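PDB 1Q1L: chorismate synthase from Aquifex aeolicus, which catalyses the last step of the shikimate pathway, the elimination of phosphate from 5-enolpyruvylshikimate-3-phosphate to give chorismate, with reduced FMN as cofactor. Local coordinates for residues Q258-I263 with V319-K324; L236-G241 with M315-R320; N41-R46 with V148-K153; G28-L33 with A374-L379; L156-I161 with D382-V387. All blocks are in the same frame, centred on the assembly; numbering follows the deposited sequence.

Chorismate synthase is a beta-alpha-beta sandwich, and the five contacts sample its layers. Contacts 1 and 2 are buried, apolar and share strand 317-323: contact 1 packs helix 252-261 on the strand's middle, contact 2 joins its start to the loop after strand 229-236, with one water between backbones. Contact 3, only partly buried, pairs helices 37-48 and 142-157 through charged groups. Contacts 4 and 5, with centres 7 Å apart, lie farther from the chain's centre, where loops and helix ends meet: contact 4 is buried and contact 5 partly so, both apolar, and backbone bonds of Ala31 with Asp382 and Met384 tie them together. Helix 142-157 serves both contacts 3 and 5.

Contact 1 (Q258-I263 with V319-K324); sequences QAMMSI and VRVAMK
The hydroxyl of Ser262, two residues after the Met260 that meets Val319 and Val321, is gripped twice: OG donates to Ala259 O at 2.8 Å and is also hydrogen-bonded to Arg145 NH1. The hydroxyl meets the carbonyl oxygen of Ala259 from above its plane, 48° out of it. A small serine suits this place, since its short side chain can fold back on that earlier carbonyl.

The contact itself is wholly apolar. Met260, modelled as selenomethionine, points at the strand and rests its CG against both valines, 4.0 Å from Val319 CG1 and 4.1 Å from Val321 CG2. The bend at chi2 (-56°) turns the chain so that SE also meets Val321 CG2, at 4.1 Å. Methionine suits this spot because its unbranched chain can bend over the beta-branched valines, crossing Val321 at about a right angle.

Val319 and Val321 lie two residues apart on the strand and so face the helix together, whereas Arg320 between them points away, to salt bridges with Glu232 and Glu270 on the flanking strands. Val233 and Leu367 also pack on Met260. The strand leads on to Lys324, predicted to bind FMN. Across this contact the chemistry implies that helix meets sheet through apolar packing, with no hydrogen bond between the two segments.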
# COMPACT_ATOMS: atom_id res chain seq x y z
N GLN A 258 11.76 -9.75 5.98
CA GLN A 258 10.41 -9.71 6.51
C GLN A 258 9.66 -11.00 6.22
O GLN A 258 8.98 -11.53 7.08
CB GLN A 258 9.62 -8.54 5.93
CG GLN A 258 8.13 -8.60 6.26
CD GLN A 258 7.42 -7.29 6.02
OE1 GLN A 258 7.58 -6.65 4.98
NE2 GLN A 258 6.61 -6.87 7.00
N ALA A 259 9.77 -11.48 4.99
CA ALA A 259 9.08 -12.71 4.59
C ALA A 259 9.50 -13.91 5.44
O ALA A 259 8.65 -14.73 5.81
CB ALA A 259 9.32 -13.00 3.12
N MSE A 260 10.79 -14.02 5.73
CA MSE A 260 11.29 -15.14 6.53
C MSE A 260 10.96 -15.00 8.01
O MSE A 260 10.46 -15.93 8.63
CB MSE A 260 12.81 -15.30 6.38
CG MSE A 260 13.27 -15.72 5.01
SE MSE A 260 12.44 -17.38 4.43
CE MSE A 260 13.38 -17.56 2.77
N MSE A 261 11.27 -13.84 8.58
CA MSE A 261 11.03 -13.59 9.99
C MSE A 261 9.55 -13.64 10.34
O MSE A 261 9.18 -13.84 11.50
CB MSE A 261 11.60 -12.23 10.40
CG MSE A 261 11.72 -12.04 11.89
SE MSE A 261 13.23 -13.02 12.64
CE MSE A 261 14.61 -11.71 12.26
N SER A 262 8.69 -13.45 9.33
CA SER A 262 7.26 -13.48 9.58
C SER A 262 6.76 -14.90 9.82
O SER A 262 5.66 -15.10 10.33
CB SER A 262 6.49 -12.86 8.40
OG SER A 262 6.49 -13.70 7.26
N ILE A 263 7.56 -15.89 9.46
CA ILE A 263 7.17 -17.29 9.67
C ILE A 263 7.18 -17.58 11.18
O ILE A 263 8.08 -17.16 11.90
CB ILE A 263 8.14 -18.25 8.94
CG1 ILE A 263 8.13 -17.96 7.44
CG2 ILE A 263 7.74 -19.71 9.19
CD1 ILE A 263 9.22 -18.70 6.66
N VAL A 319 19.68 -17.66 1.88
CA VAL A 319 19.16 -17.14 3.14
C VAL A 319 19.24 -18.19 4.24
O VAL A 319 18.84 -19.34 4.03
CB VAL A 319 17.68 -16.72 2.96
CG1 VAL A 319 17.21 -15.95 4.15
CG2 VAL A 319 17.53 -15.91 1.68
N ARG A 320 19.72 -17.79 5.41
CA ARG A 320 19.84 -18.70 6.55
C ARG A 320 18.76 -18.30 7.55
O ARG A 320 18.63 -17.13 7.89
CB ARG A 320 21.24 -18.58 7.16
CG ARG A 320 22.35 -18.50 6.11
CD ARG A 320 23.73 -18.79 6.71
NE ARG A 320 23.82 -20.18 7.16
CZ ARG A 320 23.84 -20.56 8.43
NH1 ARG A 320 23.76 -19.67 9.41
NH2 ARG A 320 23.90 -21.85 8.73
N VAL A 321 17.99 -19.28 8.01
CA VAL A 321 16.88 -19.02 8.90
C VAL A 321 16.90 -19.84 10.18
O VAL A 321 17.07 -21.06 10.15
CB VAL A 321 15.55 -19.30 8.14
CG1 VAL A 321 14.36 -18.83 8.96
CG2 VAL A 321 15.59 -18.60 6.78
N ALA A 322 16.70 -19.16 11.31
CA ALA A 322 16.72 -19.81 12.62
C ALA A 322 15.33 -19.93 13.24
O ALA A 322 14.61 -18.94 13.39
CB ALA A 322 17.64 -19.03 13.56
N MSE A 323 14.96 -21.16 13.60
CA MSE A 323 13.67 -21.42 14.22
C MSE A 323 13.86 -21.83 15.68
O MSE A 323 14.59 -22.78 15.97
CB MSE A 323 12.95 -22.55 13.47
CG MSE A 323 11.55 -22.80 14.00
SE MSE A 323 10.83 -24.46 13.37
CE MSE A 323 11.49 -25.58 14.81
N LYS A 324 13.20 -21.12 16.59
CA LYS A 324 13.33 -21.43 18.01
C LYS A 324 12.57 -22.71 18.34
O LYS A 324 11.71 -23.14 17.57
CB LYS A 324 12.79 -20.28 18.86
CG LYS A 324 11.27 -20.21 18.92
CD LYS A 324 10.82 -19.09 19.85
CE LYS A 324 9.37 -19.26 20.30
NZ LYS A 324 8.39 -19.23 19.19

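Contact 2 (L236-G241 with M315-R320); sequences LNVPPG and MPIVVR
Leu236 and Pro316 make the tight end of this contact, at the point where the two backbones are nearest. One leucine branch does the touching: CD2 lies 3.7 Å from Pro316 CB and 3.9 Å from Pro316 CG, meeting the proline ring aslant. Leu236 sets out away from the other segment, and only its CD2 branch comes back to the proline. A proline fits here, because its compact ring offers a rigid apolar surface just before the strand begins.

Farther along, Val238 points straight at the facing segment, and its CG2 sits 4.0 Å from Ile317 CG1. The two side chains cross at about a right angle. In both residues the methyl or methylene that touches is the branch anti to the carbonyl carbon, which for Ile317 means chi1 of -58°. Beta-branched residues suit a buried place where the backbone is extended.

Between these two apolar pairs the packing gives way to water. A single water accepts from Val238 N at 2.8 Å and donates to Met315 O at 2.9 Å, bridging backbones that make no direct hydrogen bond here. Asn237, an exposed residue with positive phi, donates through ND2 to Gly160 O.

Strand 317-323 pairs antiparallel with strand 229-236, and the chains separate past Leu236 and Pro316, where the water bridges them; Pro187 and Leu190 of helix 187-197 pack on both Leu236 and Pro316, while Ile256 of helix 252-261 packs on Ile317.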
# COMPACT_ATOMS: atom_id res chain seq x y z
N LEU A 236 18.02 -20.16 -7.46
CA LEU A 236 19.02 -20.18 -8.51
C LEU A 236 18.56 -19.49 -9.79
O LEU A 236 17.37 -19.48 -10.10
CB LEU A 236 19.42 -21.62 -8.84
CG LEU A 236 19.90 -22.49 -7.68
CD1 LEU A 236 20.26 -23.87 -8.17
CD2 LEU A 236 21.10 -21.82 -7.02
N ASN A 237 19.52 -18.93 -10.51
CA ASN A 237 19.28 -18.25 -11.79
C ASN A 237 18.48 -16.96 -11.70
O ASN A 237 17.76 -16.60 -12.64
CB ASN A 237 18.61 -19.21 -12.77
CG ASN A 237 19.45 -20.45 -13.02
OD1 ASN A 237 20.64 -20.36 -13.30
ND2 ASN A 237 18.82 -21.62 -12.91
N VAL A 238 18.60 -16.26 -10.59
CA VAL A 238 17.91 -14.99 -10.43
C VAL A 238 18.82 -13.95 -11.06
O VAL A 238 19.99 -13.84 -10.70
CB VAL A 238 17.68 -14.66 -8.94
CG1 VAL A 238 17.04 -13.28 -8.80
CG2 VAL A 238 16.80 -15.72 -8.30
N PRO A 239 18.31 -13.18 -12.03
CA PRO A 239 19.14 -12.17 -12.67
C PRO A 239 19.46 -11.02 -11.73
O PRO A 239 18.81 -10.85 -10.70
CB PRO A 239 18.27 -11.72 -13.84
CG PRO A 239 16.89 -11.81 -13.26
CD PRO A 239 16.93 -13.14 -12.55
N PRO A 240 20.48 -10.21 -12.07
CA PRO A 240 20.88 -9.07 -11.25
C PRO A 240 19.86 -7.98 -11.52
O PRO A 240 19.27 -7.96 -12.60
CB PRO A 240 22.25 -8.68 -11.82
CG PRO A 240 22.65 -9.84 -12.68
CD PRO A 240 21.37 -10.35 -13.23
N GLY A 241 19.64 -7.09 -10.57
CA GLY A 241 18.71 -6.01 -10.81
C GLY A 241 17.37 -6.04 -10.10
O GLY A 241 16.63 -5.07 -10.19
N MSE A 315 24.12 -14.00 -8.60
CA MSE A 315 24.64 -15.17 -7.90
C MSE A 315 23.44 -15.80 -7.19
O MSE A 315 22.38 -15.18 -7.09
CB MSE A 315 25.71 -14.78 -6.88
CG MSE A 315 27.02 -14.27 -7.50
SE MSE A 315 27.81 -15.55 -8.74
CE MSE A 315 28.61 -16.75 -7.45
N PRO A 316 23.60 -17.03 -6.68
CA PRO A 316 22.48 -17.67 -5.99
C PRO A 316 22.04 -16.86 -4.77
O PRO A 316 22.88 -16.33 -4.03
CB PRO A 316 23.05 -19.03 -5.58
CG PRO A 316 24.10 -19.29 -6.61
CD PRO A 316 24.75 -17.94 -6.76
N ILE A 317 20.73 -16.76 -4.57
CA ILE A 317 20.21 -16.06 -3.40
C ILE A 317 20.28 -17.09 -2.29
O ILE A 317 19.77 -18.21 -2.44
CB ILE A 317 18.74 -15.63 -3.57
CG1 ILE A 317 18.59 -14.74 -4.81
CG2 ILE A 317 18.27 -14.92 -2.31
CD1 ILE A 317 19.47 -13.51 -4.80
N VAL A 318 20.92 -16.74 -1.18
CA VAL A 318 21.04 -17.69 -0.09
C VAL A 318 20.65 -17.04 1.21
O VAL A 318 21.21 -16.02 1.61
CB VAL A 318 22.48 -18.22 0.03
CG1 VAL A 318 22.59 -19.17 1.23
CG2 VAL A 318 22.86 -18.94 -1.25
N VAL A 319 19.68 -17.66 1.88
CA VAL A 319 19.16 -17.14 3.14
C VAL A 319 19.24 -18.19 4.24
O VAL A 319 18.84 -19.34 4.03
CB VAL A 319 17.68 -16.72 2.96
CG1 VAL A 319 17.21 -15.95 4.15
CG2 VAL A 319 17.53 -15.91 1.68
N ARG A 320 19.72 -17.79 5.41
CA ARG A 320 19.84 -18.70 6.55
C ARG A 320 18.76 -18.30 7.55
O ARG A 320 18.63 -17.13 7.89
CB ARG A 320 21.24 -18.58 7.16
CG ARG A 320 22.35 -18.50 6.11
CD ARG A 320 23.73 -18.79 6.71
NE ARG A 320 23.82 -20.18 7.16
CZ ARG A 320 23.84 -20.56 8.43
NH1 ARG A 320 23.76 -19.67 9.41
NH2 ARG A 320 23.90 -21.85 8.73
O HOH W 1 20.15 -16.65 -8.27

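Contact 3 (N41-R46 with V148-K153); sequences NHELRR and VGAVCK
A salt-bridge network of Glu43, Arg46 and Lys153 joins helix 37-48 to helix 142-157 within the helical part of the beta-alpha-beta sandwich. The short helical segments approach to 9.2 Å between axes and run at 126° to each other, nearer antiparallel than parallel.

The small methyl of Ala150 lets Glu43 CG come to 3.6 Å from Ala150 CB. Beyond that apolar step the glutamate bends at chi2 (-58°) and brings its carboxylate to the ammonium group of Lys153, whose extended chain comes from the opposite direction. The flexible methylenes of a lysine suit a charge that must reach across from the next helix.

Glu43 OE1 is the hub. Lys153 NZ donates to it at 3.0 Å from above the carboxylate plane, while Arg46 NH1, one helical turn on, reaches the syn lone pair at 2.9 Å with the carboxylate at the guanidinium edge, in a bond bent to an N-H...O angle of 137°. Both cations find their strongest polar partner in Glu364 of helix 356-379, and Arg46 NH2 is paired with Glu198; the gathered carboxylates probably stabilise the positive charges. Next to Arg46 in sequence is Arg47, a predicted NADP(+)-binding residue.

A water completes the grip on the hub, donating to Glu43 OE1 at 2.7 Å while accepting from Lys153 NZ at 2.9 Å.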
# COMPACT_ATOMS: atom_id res chain seq x y z
N ASN A 41 -0.73 -29.05 -4.54
CA ASN A 41 -0.79 -30.13 -3.57
C ASN A 41 0.59 -30.71 -3.28
O ASN A 41 0.89 -31.06 -2.14
CB ASN A 41 -1.72 -31.24 -4.08
CG ASN A 41 -3.15 -30.76 -4.26
OD1 ASN A 41 -3.62 -29.87 -3.56
ND2 ASN A 41 -3.87 -31.38 -5.20
N HIS A 42 1.44 -30.79 -4.29
CA HIS A 42 2.77 -31.32 -4.07
C HIS A 42 3.50 -30.54 -2.98
O HIS A 42 4.15 -31.14 -2.12
CB HIS A 42 3.61 -31.27 -5.35
CG HIS A 42 4.95 -31.91 -5.20
ND1 HIS A 42 6.07 -31.48 -5.88
CD2 HIS A 42 5.36 -32.95 -4.43
CE1 HIS A 42 7.11 -32.22 -5.54
NE2 HIS A 42 6.71 -33.12 -4.66
N GLU A 43 3.39 -29.22 -3.00
CA GLU A 43 4.04 -28.40 -1.99
C GLU A 43 3.37 -28.59 -0.63
O GLU A 43 4.04 -28.63 0.40
CB GLU A 43 4.02 -26.92 -2.38
CG GLU A 43 4.87 -26.57 -3.60
CD GLU A 43 6.33 -26.95 -3.43
OE1 GLU A 43 6.87 -26.78 -2.32
OE2 GLU A 43 6.95 -27.39 -4.42
N LEU A 44 2.05 -28.69 -0.62
CA LEU A 44 1.33 -28.89 0.63
C LEU A 44 1.77 -30.20 1.28
O LEU A 44 1.86 -30.30 2.50
CB LEU A 44 -0.18 -28.89 0.39
CG LEU A 44 -0.75 -27.54 -0.06
CD1 LEU A 44 -2.26 -27.66 -0.30
CD2 LEU A 44 -0.46 -26.49 1.00
N ARG A 45 2.05 -31.20 0.45
CA ARG A 45 2.48 -32.51 0.95
C ARG A 45 3.88 -32.45 1.59
O ARG A 45 4.14 -33.12 2.59
CB ARG A 45 2.46 -33.55 -0.17
CG ARG A 45 1.05 -33.97 -0.58
CD ARG A 45 1.06 -35.30 -1.33
NE ARG A 45 1.79 -35.23 -2.59
CZ ARG A 45 1.30 -34.72 -3.72
NH1 ARG A 45 0.06 -34.24 -3.76
NH2 ARG A 45 2.05 -34.69 -4.81
N ARG A 46 4.77 -31.65 1.01
CA ARG A 46 6.12 -31.52 1.54
C ARG A 46 6.08 -30.87 2.92
O ARG A 46 6.83 -31.27 3.82
CB ARG A 46 7.00 -30.70 0.60
CG ARG A 46 7.24 -31.34 -0.76
CD ARG A 46 8.09 -30.43 -1.64
NE ARG A 46 9.41 -30.19 -1.07
CZ ARG A 46 9.97 -28.99 -0.97
NH1 ARG A 46 9.32 -27.91 -1.39
NH2 ARG A 46 11.19 -28.86 -0.44
N VAL A 148 0.08 -20.36 -1.82
CA VAL A 148 0.33 -19.15 -2.60
C VAL A 148 1.73 -19.24 -3.18
O VAL A 148 1.97 -18.88 -4.34
CB VAL A 148 0.21 -17.88 -1.72
CG1 VAL A 148 0.77 -16.66 -2.46
CG2 VAL A 148 -1.26 -17.63 -1.35
N GLY A 149 2.67 -19.72 -2.36
CA GLY A 149 4.04 -19.86 -2.80
C GLY A 149 4.20 -20.87 -3.92
O GLY A 149 5.06 -20.71 -4.80
N ALA A 150 3.39 -21.92 -3.90
CA ALA A 150 3.47 -22.94 -4.94
C ALA A 150 3.17 -22.31 -6.29
O ALA A 150 3.77 -22.66 -7.31
CB ALA A 150 2.46 -24.08 -4.65
N VAL A 151 2.23 -21.37 -6.31
CA VAL A 151 1.87 -20.70 -7.56
C VAL A 151 3.05 -19.83 -8.02
O VAL A 151 3.41 -19.81 -9.19
CB VAL A 151 0.61 -19.81 -7.38
CG1 VAL A 151 0.25 -19.13 -8.70
CG2 VAL A 151 -0.56 -20.67 -6.92
N CYS A 152 3.65 -19.12 -7.07
CA CYS A 152 4.77 -18.26 -7.39
C CYS A 152 5.97 -19.06 -7.89
O CYS A 152 6.69 -18.61 -8.78
CB CYS A 152 5.15 -17.43 -6.17
SG CYS A 152 3.81 -16.32 -5.68
N LYS A 153 6.17 -20.25 -7.34
CA LYS A 153 7.26 -21.10 -7.79
C LYS A 153 7.02 -21.51 -9.24
O LYS A 153 7.94 -21.48 -10.05
CB LYS A 153 7.36 -22.37 -6.95
CG LYS A 153 7.97 -22.20 -5.57
CD LYS A 153 8.22 -23.57 -4.95
CE LYS A 153 8.84 -23.47 -3.57
NZ LYS A 153 9.07 -24.82 -2.98
O HOH W 2 7.33 -24.75 -0.67

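Contact 4 (G28-L33 with A374-L379); sequences GIPANL and ALLEKL
Apolar packing between Pro30 and Leu376 carries this contact. The CD2 methyl of Leu376 meets the CG and CD side of the proline ring: Pro30 CG lies 3.7 Å from Leu376 CD2, and Pro30 CD follows at 4.0 Å from the same methyl. Leu376 leaves its helix with CG anti to the carbonyl carbon (chi1 -75°), a setting that sends the forked end straight out toward the loop. Leucine suits the place because each of its two methyls can serve a different neighbour, and proline because its ring is apolar and stiffens the loop after strand 21-27. Phe155 of helix 142-157 packs on both residues, making a small three-way cluster.

The second kind of contact sets a methyl against a polar atom. Leu376 CD1 rests 3.8 Å from Gly28 O, a van der Waals touch. Gly28 itself has phi of 120°, where a side chain would press on the preceding carbonyl oxygen; glycine, lacking CB, can adopt this backbone.

Hydrogen bonds lie within or beyond the segments. The helix carries its own, such as Leu379 N to Leu375 O at 2.9 Å, while the loop is fastened by Pro30 O to Thr75 OG1. Charged ends point elsewhere: Glu377 pairs with Arg255 and Arg250, and Lys378 NZ forms a salt bridge with Asp382 of the third subunit.

The chemistry implies a division of labour on helix 356-379, whose Leu376 side meets the loop by van der Waals packing, with no hydrogen bond to it, while other faces use charge within the chain and between subunits.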
# COMPACT_ATOMS: atom_id res chain seq x y z
N GLY A 28 -2.28 -10.98 -9.39
CA GLY A 28 -1.10 -10.44 -10.04
C GLY A 28 -0.32 -11.39 -10.91
O GLY A 28 0.53 -10.95 -11.69
N ILE A 29 -0.55 -12.70 -10.77
CA ILE A 29 0.17 -13.66 -11.61
C ILE A 29 -0.35 -13.47 -13.04
O ILE A 29 -1.55 -13.46 -13.26
CB ILE A 29 -0.07 -15.11 -11.17
CG1 ILE A 29 0.42 -15.31 -9.74
CG2 ILE A 29 0.68 -16.06 -12.10
CD1 ILE A 29 1.93 -15.28 -9.60
N PRO A 30 0.56 -13.31 -14.01
CA PRO A 30 0.12 -13.11 -15.40
C PRO A 30 -0.76 -14.23 -15.94
O PRO A 30 -0.77 -15.35 -15.42
CB PRO A 30 1.43 -13.00 -16.17
CG PRO A 30 2.38 -12.44 -15.13
CD PRO A 30 2.02 -13.25 -13.92
N ALA A 31 -1.49 -13.89 -17.00
CA ALA A 31 -2.38 -14.84 -17.67
C ALA A 31 -1.58 -15.78 -18.56
O ALA A 31 -0.49 -15.44 -19.02
CB ALA A 31 -3.39 -14.08 -18.54
N ASN A 32 -2.14 -16.97 -18.79
CA ASN A 32 -1.54 -17.98 -19.65
C ASN A 32 -0.42 -18.80 -19.01
O ASN A 32 0.39 -19.40 -19.71
CB ASN A 32 -1.06 -17.34 -20.96
CG ASN A 32 -2.20 -16.73 -21.76
OD1 ASN A 32 -1.97 -15.95 -22.70
ND2 ASN A 32 -3.43 -17.08 -21.41
N LEU A 33 -0.38 -18.81 -17.68
CA LEU A 33 0.61 -19.60 -16.95
C LEU A 33 -0.03 -20.95 -16.64
O LEU A 33 -1.07 -21.02 -15.99
CB LEU A 33 0.97 -18.93 -15.62
CG LEU A 33 1.83 -19.81 -14.69
CD1 LEU A 33 3.25 -19.87 -15.24
CD2 LEU A 33 1.84 -19.24 -13.27
N ALA A 374 9.22 -9.39 -6.90
CA ALA A 374 10.32 -8.55 -7.37
C ALA A 374 10.57 -8.69 -8.87
O ALA A 374 11.01 -7.75 -9.52
CB ALA A 374 11.59 -8.88 -6.60
N LEU A 375 10.32 -9.88 -9.41
CA LEU A 375 10.53 -10.09 -10.83
C LEU A 375 9.44 -9.36 -11.61
O LEU A 375 9.71 -8.68 -12.60
CB LEU A 375 10.53 -11.58 -11.16
CG LEU A 375 10.93 -11.92 -12.60
CD1 LEU A 375 12.29 -11.32 -12.92
CD2 LEU A 375 10.95 -13.43 -12.78
N LEU A 376 8.19 -9.47 -11.15
CA LEU A 376 7.08 -8.80 -11.82
C LEU A 376 7.22 -7.29 -11.71
O LEU A 376 6.82 -6.57 -12.63
CB LEU A 376 5.76 -9.27 -11.21
CG LEU A 376 5.33 -10.67 -11.65
CD1 LEU A 376 4.19 -11.18 -10.76
CD2 LEU A 376 4.92 -10.64 -13.12
N GLU A 377 7.79 -6.82 -10.61
CA GLU A 377 8.02 -5.39 -10.38
C GLU A 377 8.97 -4.84 -11.43
O GLU A 377 8.81 -3.72 -11.92
CB GLU A 377 8.63 -5.18 -8.98
CG GLU A 377 8.98 -3.75 -8.64
CD GLU A 377 9.75 -3.63 -7.33
OE1 GLU A 377 9.90 -2.49 -6.82
OE2 GLU A 377 10.22 -4.66 -6.80
N LYS A 378 9.99 -5.63 -11.76
CA LYS A 378 10.98 -5.24 -12.75
C LYS A 378 10.47 -5.37 -14.19
O LYS A 378 10.68 -4.48 -15.01
CB LYS A 378 12.23 -6.12 -12.58
CG LYS A 378 13.29 -5.94 -13.66
CD LYS A 378 13.90 -4.54 -13.62
CE LYS A 378 15.04 -4.43 -14.62
NZ LYS A 378 15.67 -3.08 -14.63
N LEU A 379 9.79 -6.48 -14.46
CA LEU A 379 9.28 -6.76 -15.80
C LEU A 379 7.90 -6.20 -16.15
O LEU A 379 7.69 -5.78 -17.28
CB LEU A 379 9.27 -8.28 -16.01
CG LEU A 379 10.52 -8.98 -16.60
CD1 LEU A 379 11.79 -8.24 -16.24
CD2 LEU A 379 10.54 -10.41 -16.10

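Contact 5 (L156-I161 with D382-V387); sequences LSEFGI and DFMEEV
A Schellman motif closes helix 142-157, and the residues in its turn, Glu158 and Phe159, meet Met384 and Val387 on the first turn of helix 384-399. Phe159 does most of the work. Its CZ presses within 3.4 Å of Val387 CG1, a tight carbon-carbon approach, and lies 3.7 Å from Met384 CE. Both methyls reach the ring obliquely. Phenylalanine suits the position: the backbone does not aim it at the other helix, but the long flat ring spans the gap, and Phe155 packs edge-to-face with it.

Met384, modelled as selenomethionine, is bent at chi2 (-52°) and chi3 (-58°), which brings CE against both the ring and the glutamate; CE is 3.7 Å from Glu158 CB. Only the aliphatic part of Glu158 is used here, while its carboxylate makes a long, weak ion pair with Lys388. In Val387 the touching branch, CG1, stands anti to the backbone N.

On the far side of the new helix, Phe383 takes the N-cap position, and Glu386 CB sits over the centre of its ring. Glu386 OE1 accepts from Asp382 N at 2.8 Å, tying the preceding loop to the first turn. Asp382 OD2 forms salt bridges with Lys378 of the third subunit and Lys124 of the fourth.

Gly160, whose positive phi (80°) would bring a side chain against the preceding carbonyl oxygen, is the C-prime residue: Ile161 N bonds to Leu156 O at 3.1 Å and Gly160 N to Ser157 O at 2.9 Å, the paired bonds that define a Schellman motif at a helix C-terminus.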
# COMPACT_ATOMS: atom_id res chain seq x y z
N LEU A 156 7.95 -18.65 -11.39
CA LEU A 156 9.40 -18.47 -11.46
C LEU A 156 10.12 -19.51 -12.31
O LEU A 156 11.12 -19.20 -12.97
CB LEU A 156 10.00 -18.52 -10.05
CG LEU A 156 9.75 -17.33 -9.13
CD1 LEU A 156 10.33 -17.65 -7.75
CD2 LEU A 156 10.39 -16.08 -9.71
N SER A 157 9.63 -20.74 -12.28
CA SER A 157 10.25 -21.81 -13.05
C SER A 157 10.16 -21.54 -14.55
O SER A 157 10.98 -22.06 -15.32
CB SER A 157 9.59 -23.15 -12.72
OG SER A 157 8.21 -23.14 -13.01
N GLU A 158 9.18 -20.75 -14.97
CA GLU A 158 9.03 -20.43 -16.39
C GLU A 158 10.23 -19.63 -16.87
O GLU A 158 10.49 -19.54 -18.08
CB GLU A 158 7.76 -19.62 -16.64
CG GLU A 158 6.45 -20.33 -16.32
CD GLU A 158 6.21 -21.55 -17.18
OE1 GLU A 158 6.44 -21.47 -18.41
OE2 GLU A 158 5.78 -22.59 -16.64
N PHE A 159 10.95 -19.02 -15.93
CA PHE A 159 12.12 -18.23 -16.29
C PHE A 159 13.38 -18.99 -15.91
O PHE A 159 14.48 -18.44 -15.94
CB PHE A 159 12.10 -16.88 -15.57
CG PHE A 159 10.83 -16.11 -15.77
CD1 PHE A 159 9.73 -16.33 -14.95
CD2 PHE A 159 10.72 -15.20 -16.82
CE1 PHE A 159 8.53 -15.65 -15.17
CE2 PHE A 159 9.52 -14.52 -17.04
CZ PHE A 159 8.43 -14.74 -16.22
N GLY A 160 13.22 -20.26 -15.55
CA GLY A 160 14.37 -21.07 -15.18
C GLY A 160 14.85 -20.84 -13.76
O GLY A 160 15.91 -21.34 -13.36
N ILE A 161 14.07 -20.08 -12.99
CA ILE A 161 14.42 -19.78 -11.60
C ILE A 161 13.97 -20.92 -10.69
O ILE A 161 12.78 -21.25 -10.62
CB ILE A 161 13.80 -18.42 -11.16
CG1 ILE A 161 14.50 -17.27 -11.91
CG2 ILE A 161 13.92 -18.24 -9.65
CD1 ILE A 161 13.88 -15.90 -11.70
N ASP A 382 1.10 -8.59 -18.23
CA ASP A 382 -0.18 -9.18 -17.86
C ASP A 382 -0.35 -10.61 -18.38
O ASP A 382 -1.26 -11.33 -17.96
CB ASP A 382 -1.33 -8.28 -18.34
CG ASP A 382 -1.36 -6.93 -17.62
OD1 ASP A 382 -1.44 -6.92 -16.37
OD2 ASP A 382 -1.32 -5.88 -18.30
N PHE A 383 0.52 -11.02 -19.30
CA PHE A 383 0.48 -12.39 -19.82
C PHE A 383 1.91 -12.90 -19.96
O PHE A 383 2.83 -12.13 -20.20
CB PHE A 383 -0.27 -12.48 -21.16
CG PHE A 383 0.11 -11.42 -22.16
CD1 PHE A 383 -0.35 -10.11 -22.02
CD2 PHE A 383 0.88 -11.75 -23.27
CE1 PHE A 383 -0.04 -9.14 -22.97
CE2 PHE A 383 1.19 -10.78 -24.24
CZ PHE A 383 0.73 -9.48 -24.08
N MSE A 384 2.08 -14.21 -19.81
CA MSE A 384 3.39 -14.85 -19.86
C MSE A 384 4.27 -14.54 -21.06
O MSE A 384 5.48 -14.36 -20.91
CB MSE A 384 3.24 -16.36 -19.69
CG MSE A 384 2.74 -16.77 -18.31
SE MSE A 384 3.79 -16.01 -16.86
CE MSE A 384 5.52 -16.72 -17.35
N GLU A 385 3.68 -14.51 -22.24
CA GLU A 385 4.42 -14.22 -23.46
C GLU A 385 5.11 -12.85 -23.34
O GLU A 385 6.26 -12.68 -23.74
CB GLU A 385 3.47 -14.22 -24.66
CG GLU A 385 2.76 -15.55 -24.96
CD GLU A 385 1.81 -16.04 -23.85
OE1 GLU A 385 0.92 -15.28 -23.41
OE2 GLU A 385 1.97 -17.21 -23.43
N GLU A 386 4.38 -11.89 -22.79
CA GLU A 386 4.86 -10.52 -22.62
C GLU A 386 6.00 -10.43 -21.59
O GLU A 386 7.03 -9.79 -21.84
CB GLU A 386 3.67 -9.65 -22.17
CG GLU A 386 3.95 -8.19 -21.99
CD GLU A 386 2.66 -7.40 -21.76
OE1 GLU A 386 1.97 -7.64 -20.74
OE2 GLU A 386 2.34 -6.56 -22.62
N VAL A 387 5.81 -11.07 -20.44
CA VAL A 387 6.81 -11.06 -19.38
C VAL A 387 8.09 -11.79 -19.81
O VAL A 387 9.19 -11.32 -19.55
CB VAL A 387 6.24 -11.71 -18.10
CG1 VAL A 387 7.27 -11.63 -16.98
CG2 VAL A 387 4.95 -11.01 -17.69